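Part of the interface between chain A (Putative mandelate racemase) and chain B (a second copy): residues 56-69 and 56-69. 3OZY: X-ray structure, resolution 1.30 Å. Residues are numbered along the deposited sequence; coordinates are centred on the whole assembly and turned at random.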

ATOM      1  N   TYR A  56      -4.565  -4.986 -11.217  1.00  7.97           N
ATOM      2  CA  TYR A  56      -5.220  -4.439 -10.035  1.00  8.09           C
ATOM      3  C   TYR A  56      -6.700  -4.427 -10.391  1.00  7.91           C
ATOM      4  O   TYR A  56      -7.057  -4.105 -11.535  1.00  8.52           O
ATOM      5  CB  TYR A  56      -4.817  -2.985  -9.781  1.00  8.25           C
ATOM      6  CG  TYR A  56      -3.345  -2.673  -9.628  1.00  7.34           C
ATOM      7  CD1 TYR A  56      -2.657  -2.998  -8.466  1.00  7.55           C
ATOM      8  CD2 TYR A  56      -2.671  -1.968 -10.611  1.00  7.02           C
ATOM      9  CE1 TYR A  56      -1.312  -2.672  -8.309  1.00  7.63           C
ATOM     10  CE2 TYR A  56      -1.339  -1.640 -10.470  1.00  8.11           C
ATOM     11  CZ  TYR A  56      -0.664  -1.983  -9.309  1.00  6.45           C
ATOM     12  OH  TYR A  56       0.672  -1.644  -9.163  1.00  7.45           O
ATOM     13  N   ASP A  57      -7.562  -4.730  -9.423  1.00  7.46           N
ATOM     14  CA  ASP A  57      -9.000  -4.751  -9.688  1.00  8.25           C
ATOM     15  C   ASP A  57      -9.467  -3.469 -10.376  1.00  7.74           C
ATOM     16  O   ASP A  57      -9.176  -2.363  -9.916  1.00  8.27           O
ATOM     17  CB  ASP A  57      -9.783  -4.947  -8.398  1.00  8.23           C
ATOM     18  CG  ASP A  57     -11.264  -5.075  -8.650  1.00  8.84           C
ATOM     19  OD1 ASP A  57     -11.709  -6.192  -8.985  1.00 10.23           O
ATOM     20  OD2 ASP A  57     -11.979  -4.051  -8.543  1.00  8.85           O
ATOM     21  N   LEU A  58     -10.211  -3.617 -11.469  1.00  8.63           N
ATOM     22  CA  LEU A  58     -10.569  -2.463 -12.283  1.00  7.67           C
ATOM     23  C   LEU A  58     -11.555  -1.531 -11.584  1.00  7.71           C
ATOM     24  O   LEU A  58     -11.481  -0.320 -11.782  1.00  8.41           O
ATOM     25  CB  LEU A  58     -11.123  -2.882 -13.648  1.00  7.20           C
ATOM     26  CG  LEU A  58     -10.157  -3.609 -14.580  1.00  8.35           C
ATOM     27  CD1 LEU A  58     -10.818  -3.776 -15.949  1.00  9.47           C
ATOM     28  CD2 LEU A  58      -8.831  -2.868 -14.720  1.00 12.21           C
ATOM     29  N   ALA A  59     -12.472  -2.082 -10.788  1.00  8.17           N
ATOM     30  CA  ALA A  59     -13.422  -1.241 -10.055  1.00  7.41           C
ATOM     31  C   ALA A  59     -12.708  -0.447  -8.961  1.00  8.07           C
ATOM     32  O   ALA A  59     -12.998   0.736  -8.757  1.00  9.13           O
ATOM     33  CB  ALA A  59     -14.550  -2.072  -9.476  1.00 10.68           C
ATOM     34  N   VAL A  60     -11.768  -1.085  -8.262  1.00  7.82           N
ATOM     35  CA  VAL A  60     -10.960  -0.367  -7.275  1.00  8.01           C
ATOM     36  C   VAL A  60     -10.214   0.794  -7.935  1.00  7.77           C
ATOM     37  O   VAL A  60     -10.259   1.926  -7.451  1.00  8.89           O
ATOM     38  CB  VAL A  60      -9.968  -1.306  -6.566  1.00  8.81           C
ATOM     39  CG1 VAL A  60      -8.956  -0.513  -5.744  1.00  8.91           C
ATOM     40  CG2 VAL A  60     -10.713  -2.290  -5.683  1.00  9.57           C
ATOM     41  N   LEU A  61      -9.547   0.530  -9.054  1.00  7.32           N
ATOM     42  CA  LEU A  61      -8.840   1.581  -9.770  1.00  8.33           C
ATOM     43  C   LEU A  61      -9.765   2.702 -10.233  1.00  9.07           C
ATOM     44  O   LEU A  61      -9.449   3.887 -10.078  1.00  8.92           O
ATOM     45  CB  LEU A  61      -8.104   1.000 -10.973  1.00  8.02           C
ATOM     46  CG  LEU A  61      -6.794   0.250 -10.708  1.00  7.94           C
ATOM     47  CD1 LEU A  61      -6.329  -0.443 -11.975  1.00  9.46           C
ATOM     48  CD2 LEU A  61      -5.702   1.186 -10.198  1.00  8.65           C
ATOM     49  N   LYS A  62     -10.886   2.330 -10.840  1.00  8.59           N
ATOM     50  CA  LYS A  62     -11.817   3.325 -11.362  1.00  9.23           C
ATOM     51  C   LYS A  62     -12.319   4.250 -10.258  1.00  8.08           C
ATOM     52  O   LYS A  62     -12.353   5.475 -10.423  1.00  8.69           O
ATOM     53  CB  LYS A  62     -12.990   2.642 -12.065  1.00  8.69           C
ATOM     54  CG  LYS A  62     -14.021   3.605 -12.637  1.00  8.78           C
ATOM     55  CD  LYS A  62     -15.125   2.816 -13.346  1.00 12.03           C
ATOM     56  CE  LYS A  62     -16.170   3.717 -13.993  1.00 13.86           C
ATOM     57  NZ  LYS A  62     -15.645   4.470 -15.166  1.00 13.35           N
ATOM     58  N   ARG A  63     -12.713   3.661  -9.138  1.00  7.97           N
ATOM     59  CA  ARG A  63     -13.185   4.436  -7.995  1.00  7.42           C
ATOM     60  C   ARG A  63     -12.087   5.348  -7.451  1.00  9.19           C
ATOM     61  O   ARG A  63     -12.321   6.530  -7.192  1.00  9.42           O
ATOM     62  CB  ARG A  63     -13.688   3.500  -6.895  1.00  8.56           C
ATOM     63  CG  ARG A  63     -14.122   4.188  -5.611  1.00  7.34           C
ATOM     64  CD  ARG A  63     -15.396   5.012  -5.776  1.00  8.62           C
ATOM     65  NE  ARG A  63     -15.603   5.779  -4.549  1.00  9.03           N
ATOM     66  CZ  ARG A  63     -16.591   6.647  -4.345  1.00 10.36           C
ATOM     67  NH1 ARG A  63     -17.501   6.872  -5.285  1.00 11.51           N
ATOM     68  NH2 ARG A  63     -16.659   7.294  -3.190  1.00 10.58           N
ATOM     69  N   ALA A  64     -10.885   4.810  -7.264  1.00  7.78           N
ATOM     70  CA  ALA A  64      -9.793   5.626  -6.746  1.00  8.96           C
ATOM     71  C   ALA A  64      -9.493   6.801  -7.668  1.00  8.91           C
ATOM     72  O   ALA A  64      -9.256   7.918  -7.213  1.00  9.63           O
ATOM     73  CB  ALA A  64      -8.550   4.777  -6.555  1.00  9.11           C
ATOM     74  N   ILE A  65      -9.491   6.549  -8.970  1.00  8.28           N
ATOM     75  CA  ILE A  65      -9.146   7.579  -9.934  1.00  8.50           C
ATOM     76  C   ILE A  65     -10.243   8.645 -10.060  1.00 10.01           C
ATOM     77  O   ILE A  65      -9.967   9.845  -9.968  1.00  9.32           O
ATOM     78  CB  ILE A  65      -8.804   6.955 -11.298  1.00  8.68           C
ATOM     79  CG1 ILE A  65      -7.485   6.179 -11.183  1.00  8.94           C
ATOM     80  CG2 ILE A  65      -8.714   8.039 -12.379  1.00  9.77           C
ATOM     81  CD1 ILE A  65      -7.203   5.245 -12.359  1.00  9.73           C
ATOM     82  N   GLU A  66     -11.483   8.213 -10.243  1.00 10.51           N
ATOM     83  CA  GLU A  66     -12.567   9.165 -10.475  1.00  9.84           C
ATOM     84  C   GLU A  66     -13.042   9.891  -9.214  1.00 10.28           C
ATOM     85  O   GLU A  66     -13.392  11.075  -9.270  1.00 10.83           O
ATOM     86  CB  GLU A  66     -13.754   8.463 -11.155  1.00  8.93           C
ATOM     87  CG  GLU A  66     -13.415   7.950 -12.547  1.00 10.05           C
ATOM     88  CD  GLU A  66     -14.588   7.330 -13.288  1.00 13.55           C
ATOM     89  OE1 GLU A  66     -15.673   7.164 -12.689  1.00 14.21           O
ATOM     90  OE2 GLU A  66     -14.412   7.006 -14.481  1.00 11.17           O
ATOM     91  N   ASP A  67     -13.028   9.201  -8.080  1.00  9.41           N
ATOM     92  CA  ASP A  67     -13.751   9.681  -6.901  1.00 10.34           C
ATOM     93  C   ASP A  67     -12.881   9.973  -5.679  1.00 11.13           C
ATOM     94  O   ASP A  67     -13.361  10.560  -4.701  1.00 11.38           O
ATOM     95  CB  ASP A  67     -14.852   8.680  -6.537  1.00 11.26           C
ATOM     96  CG  ASP A  67     -15.817   8.447  -7.677  1.00 14.91           C
ATOM     97  OD1 ASP A  67     -16.460   9.421  -8.120  1.00 20.58           O
ATOM     98  OD2 ASP A  67     -15.919   7.296  -8.143  1.00 15.50           O
ATOM     99  N   VAL A  68     -11.617   9.562  -5.713  1.00  9.40           N
ATOM    100  CA  VAL A  68     -10.688   9.904  -4.642  1.00  9.38           C
ATOM    101  C   VAL A  68      -9.669  10.909  -5.168  1.00 10.10           C
ATOM    102  O   VAL A  68      -9.546  12.012  -4.639  1.00 10.41           O
ATOM    103  CB  VAL A  68      -9.999   8.658  -4.044  1.00  9.99           C
ATOM    104  CG1 VAL A  68      -9.052   9.063  -2.916  1.00  9.54           C
ATOM    105  CG2 VAL A  68     -11.039   7.680  -3.512  1.00 10.90           C
ATOM    106  N   ILE A  69      -8.964  10.557  -6.234  1.00  8.99           N
ATOM    107  CA  ILE A  69      -7.994  11.459  -6.827  1.00  8.93           C
ATOM    108  C   ILE A  69      -8.672  12.580  -7.628  1.00 10.52           C
ATOM    109  O   ILE A  69      -8.329  13.755  -7.474  1.00 10.86           O
ATOM    110  CB  ILE A  69      -7.015  10.679  -7.725  1.00  9.44           C
ATOM    111  CG1 ILE A  69      -6.214   9.687  -6.876  1.00  8.91           C
ATOM    112  CG2 ILE A  69      -6.119  11.638  -8.495  1.00  9.88           C
ATOM    113  CD1 ILE A  69      -5.497   8.606  -7.700  1.00 11.49           C
TER
ATOM    114  N   TYR B  56     -10.874   5.311   4.904  1.00  7.79           N
ATOM    115  CA  TYR B  56     -10.532   4.770   3.593  1.00  7.49           C
ATOM    116  C   TYR B  56     -11.821   4.816   2.788  1.00  8.57           C
ATOM    117  O   TYR B  56     -12.890   4.528   3.335  1.00  9.67           O
ATOM    118  CB  TYR B  56     -10.116   3.297   3.665  1.00  8.93           C
ATOM    119  CG  TYR B  56      -8.966   2.931   4.581  1.00  7.60           C
ATOM    120  CD1 TYR B  56      -7.654   3.208   4.227  1.00  7.06           C
ATOM    121  CD2 TYR B  56      -9.192   2.243   5.762  1.00  7.33           C
ATOM    122  CE1 TYR B  56      -6.594   2.840   5.053  1.00  8.31           C
ATOM    123  CE2 TYR B  56      -8.155   1.877   6.586  1.00  7.25           C
ATOM    124  CZ  TYR B  56      -6.856   2.173   6.230  1.00  6.21           C
ATOM    125  OH  TYR B  56      -5.821   1.782   7.055  1.00  8.29           O
ATOM    126  N   ASP B  57     -11.735   5.131   1.501  1.00  7.90           N
ATOM    127  CA  ASP B  57     -12.942   5.220   0.683  1.00  8.06           C
ATOM    128  C   ASP B  57     -13.809   3.973   0.831  1.00  8.20           C
ATOM    129  O   ASP B  57     -13.329   2.846   0.687  1.00  8.10           O
ATOM    130  CB  ASP B  57     -12.592   5.410  -0.783  1.00  9.15           C
ATOM    131  CG  ASP B  57     -13.821   5.616  -1.626  1.00  9.25           C
ATOM    132  OD1 ASP B  57     -14.324   6.757  -1.648  1.00 10.58           O
ATOM    133  OD2 ASP B  57     -14.306   4.636  -2.236  1.00  8.79           O
ATOM    134  N   LEU B  58     -15.095   4.168   1.096  1.00  7.85           N
ATOM    135  CA  LEU B  58     -15.951   3.023   1.392  1.00  8.59           C
ATOM    136  C   LEU B  58     -16.218   2.120   0.190  1.00  8.22           C
ATOM    137  O   LEU B  58     -16.369   0.909   0.358  1.00  8.48           O
ATOM    138  CB  LEU B  58     -17.276   3.468   2.018  1.00  7.84           C
ATOM    139  CG  LEU B  58     -17.200   4.174   3.369  1.00  7.99           C
ATOM    140  CD1 LEU B  58     -18.607   4.439   3.870  1.00  9.09           C
ATOM    141  CD2 LEU B  58     -16.439   3.343   4.388  1.00 10.77           C
ATOM    142  N   ALA B  59     -16.279   2.700  -1.006  1.00  7.96           N
ATOM    143  CA  ALA B  59     -16.499   1.895  -2.207  1.00  7.59           C
ATOM    144  C   ALA B  59     -15.261   1.054  -2.514  1.00  7.88           C
ATOM    145  O   ALA B  59     -15.372  -0.108  -2.921  1.00  8.60           O
ATOM    146  CB  ALA B  59     -16.857   2.776  -3.391  1.00  9.71           C
ATOM    147  N   VAL B  60     -14.077   1.629  -2.314  1.00  8.37           N
ATOM    148  CA  VAL B  60     -12.840   0.872  -2.492  1.00  7.70           C
ATOM    149  C   VAL B  60     -12.821  -0.306  -1.524  1.00  8.27           C
ATOM    150  O   VAL B  60     -12.552  -1.447  -1.920  1.00  8.06           O
ATOM    151  CB  VAL B  60     -11.602   1.763  -2.292  1.00  8.24           C
ATOM    152  CG1 VAL B  60     -10.346   0.898  -2.161  1.00 10.33           C
ATOM    153  CG2 VAL B  60     -11.475   2.743  -3.449  1.00  9.89           C
ATOM    154  N   LEU B  61     -13.127  -0.043  -0.257  1.00  7.47           N
ATOM    155  CA  LEU B  61     -13.159  -1.103   0.743  1.00  7.27           C
ATOM    156  C   LEU B  61     -14.185  -2.183   0.418  1.00  8.32           C
ATOM    157  O   LEU B  61     -13.892  -3.379   0.501  1.00  8.37           O
ATOM    158  CB  LEU B  61     -13.426  -0.540   2.135  1.00  8.35           C
ATOM    159  CG  LEU B  61     -12.259   0.133   2.859  1.00  8.37           C
ATOM    160  CD1 LEU B  61     -12.774   0.833   4.102  1.00  9.10           C
ATOM    161  CD2 LEU B  61     -11.180  -0.891   3.216  1.00 10.06           C
ATOM    162  N   LYS B  62     -15.393  -1.760   0.063  1.00  7.82           N
ATOM    163  CA  LYS B  62     -16.476  -2.703  -0.213  1.00  8.37           C
ATOM    164  C   LYS B  62     -16.106  -3.632  -1.367  1.00  7.74           C
ATOM    165  O   LYS B  62     -16.279  -4.853  -1.274  1.00  8.68           O
ATOM    166  CB  LYS B  62     -17.780  -1.952  -0.504  1.00  8.77           C
ATOM    167  CG  LYS B  62     -18.978  -2.854  -0.820  1.00  9.28           C
ATOM    168  CD  LYS B  62     -20.227  -2.000  -1.052  1.00  9.56           C
ATOM    169  CE  LYS B  62     -21.468  -2.842  -1.363  1.00 12.06           C
ATOM    170  NZ  LYS B  62     -21.907  -3.656  -0.202  1.00 12.38           N
ATOM    171  N   ARG B  63     -15.596  -3.057  -2.443  1.00  8.31           N
ATOM    172  CA  ARG B  63     -15.171  -3.845  -3.596  1.00  8.03           C
ATOM    173  C   ARG B  63     -14.028  -4.790  -3.226  1.00  8.33           C
ATOM    174  O   ARG B  63     -14.051  -5.974  -3.571  1.00  8.66           O
ATOM    175  CB  ARG B  63     -14.738  -2.909  -4.721  1.00  8.03           C
ATOM    176  CG  ARG B  63     -14.174  -3.603  -5.938  1.00  8.24           C
ATOM    177  CD  ARG B  63     -15.233  -4.307  -6.763  1.00  8.91           C
ATOM    178  NE  ARG B  63     -14.569  -5.108  -7.786  1.00  9.70           N
ATOM    179  CZ  ARG B  63     -15.179  -5.949  -8.614  1.00 12.07           C
ATOM    180  NH1 ARG B  63     -16.498  -6.103  -8.565  1.00 11.92           N
ATOM    181  NH2 ARG B  63     -14.461  -6.630  -9.496  1.00 10.66           N
ATOM    182  N   ALA B  64     -13.025  -4.285  -2.516  1.00  8.45           N
ATOM    183  CA  ALA B  64     -11.907  -5.143  -2.143  1.00  8.68           C
ATOM    184  C   ALA B  64     -12.375  -6.311  -1.295  1.00  7.49           C
ATOM    185  O   ALA B  64     -11.943  -7.445  -1.489  1.00  9.04           O
ATOM    186  CB  ALA B  64     -10.842  -4.350  -1.403  1.00  8.70           C
ATOM    187  N   ILE B  65     -13.264  -6.042  -0.351  1.00  7.52           N
ATOM    188  CA  ILE B  65     -13.725  -7.073   0.555  1.00  8.56           C
ATOM    189  C   ILE B  65     -14.634  -8.092  -0.138  1.00  8.50           C
ATOM    190  O   ILE B  65     -14.423  -9.299  -0.012  1.00  8.03           O
ATOM    191  CB  ILE B  65     -14.403  -6.445   1.789  1.00  8.08           C
ATOM    192  CG1 ILE B  65     -13.346  -5.706   2.628  1.00  7.79           C
ATOM    193  CG2 ILE B  65     -15.119  -7.499   2.623  1.00  9.11           C
ATOM    194  CD1 ILE B  65     -13.924  -4.761   3.685  1.00  9.73           C
ATOM    195  N   GLU B  66     -15.641  -7.614  -0.867  1.00  9.26           N
ATOM    196  CA  GLU B  66     -16.627  -8.524  -1.460  1.00  8.11           C
ATOM    197  C   GLU B  66     -16.114  -9.250  -2.695  1.00  9.53           C
ATOM    198  O   GLU B  66     -16.451 -10.414  -2.916  1.00 11.04           O
ATOM    199  CB  GLU B  66     -17.920  -7.772  -1.794  1.00  7.85           C
ATOM    200  CG  GLU B  66     -18.620  -7.239  -0.544  1.00  8.61           C
ATOM    201  CD  GLU B  66     -19.953  -6.566  -0.822  1.00 10.95           C
ATOM    202  OE1 GLU B  66     -20.292  -6.336  -2.006  1.00 13.66           O
ATOM    203  OE2 GLU B  66     -20.670  -6.275   0.159  1.00 11.51           O
ATOM    204  N   ASP B  67     -15.292  -8.578  -3.488  1.00  8.47           N
ATOM    205  CA  ASP B  67     -15.003  -9.070  -4.829  1.00  8.76           C
ATOM    206  C   ASP B  67     -13.540  -9.408  -5.102  1.00 10.19           C
ATOM    207  O   ASP B  67     -13.229 -10.002  -6.140  1.00 10.40           O
ATOM    208  CB  ASP B  67     -15.515  -8.059  -5.854  1.00  9.76           C
ATOM    209  CG  ASP B  67     -16.999  -7.796  -5.708  1.00 13.55           C
ATOM    210  OD1 ASP B  67     -17.779  -8.763  -5.795  1.00 20.34           O
ATOM    211  OD2 ASP B  67     -17.383  -6.629  -5.486  1.00 16.34           O
ATOM    212  N   VAL B  68     -12.639  -9.032  -4.197  1.00  8.34           N
ATOM    213  CA  VAL B  68     -11.243  -9.430  -4.331  1.00  8.85           C
ATOM    214  C   VAL B  68     -10.908 -10.468  -3.261  1.00  9.50           C
ATOM    215  O   VAL B  68     -10.477 -11.581  -3.570  1.00  9.77           O
ATOM    216  CB  VAL B  68     -10.280  -8.217  -4.257  1.00  9.37           C
ATOM    217  CG1 VAL B  68      -8.838  -8.687  -4.380  1.00  9.14           C
ATOM    218  CG2 VAL B  68     -10.601  -7.211  -5.361  1.00  9.52           C
ATOM    219  N   ILE B  69     -11.120 -10.114  -1.999  1.00  8.71           N
ATOM    220  CA  ILE B  69     -10.863 -11.036  -0.903  1.00  8.43           C
ATOM    221  C   ILE B  69     -11.941 -12.119  -0.819  1.00  9.77           C
ATOM    222  O   ILE B  69     -11.636 -13.308  -0.725  1.00  9.46           O
ATOM    223  CB  ILE B  69     -10.758 -10.274   0.433  1.00  7.97           C
ATOM    224  CG1 ILE B  69      -9.548  -9.330   0.412  1.00  8.37           C
ATOM    225  CG2 ILE B  69     -10.696 -11.245   1.597  1.00  8.66           C
ATOM    226  CD1 ILE B  69      -9.598  -8.262   1.494  1.00  9.63           C
TER
HETATM  227  O   HOH W   1     -14.120   0.333  -5.805  1.00 17.83           O

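Each stretch enters a helix at residue 58 and stays helical through residue 69. The two helices run almost exactly antiparallel, with 175° between their directions and a closest axis approach of 9.2 Å. The two copies meet symmetrically, so nearly every contact occurs twice. Val60(A) lies across from Val60(B) at the centre, with CA atoms 5.3 Å apart. Toward the ends, Asp57 of each chain lies across from Val68 of the other. Together the stretches bury 483 Å².

The main polar contact is a salt bridge between Asp57 and Arg63, formed in both directions. Arg63(B) NH2 donates to Asp57(A) OD1 at 2.8 Å, and Arg63(B) NE donates to Asp57(A) OD2 at 2.9 Å. Arg63(A) NH2 and Asp57(B) OD1 are likewise 2.8 Å apart, and Arg63(A) NE and Asp57(B) OD2 2.9 Å. The carboxylate sits at the edge of the guanidinium, near its plane, where the N-H groups point. Two hydrogen bonds thus reinforce the attraction of opposite charges.

The same aspartate caps its own helix. Val60(A) N donates to Asp57(A) OD2 at 3.0 Å, and Val60(B) N to Asp57(B) OD2 at 3.0 Å. Ala59(B) N also donates a weak bond to Asp57(B) OD2, at 3.0 Å. OD2 therefore satisfies a backbone N-H at the helix start and also binds the partner's arginine.

Arg63 is engaged within its own helix as well. Arg63(A) NH1 lies 3.3 Å from Asp67(A) OD2, and Arg63(B) NH1 lies 3.2 Å from Asp67(B) OD2; both pairs are salt bridges. Each guanidinium thus bridges an acid on its own chain and one on the other.

Apolar contacts accompany the charged pairs. Val60(A) CG1 and Val60(B) CG1 meet at 4.1 Å. Val60(A) CG2 rests 3.7 Å from Arg63(B) CG, so the aliphatic part of the arginine also packs. Ala59(A) CB lies over one face of the Arg63(B) guanidinium, 3.5 Å from NE of that residue. The small methyl group fits close against the flat group. Val68(B) CG2 reaches Asp57(A) CB at 3.9 Å. Each of these contacts to Arg63 and Asp57 has its counterpart with the chains exchanged.

One water links the two backbones. It donates weak hydrogen bonds from water 1 O to Ala59(A) O and to Ala59(B) O, each at 3.2 Å.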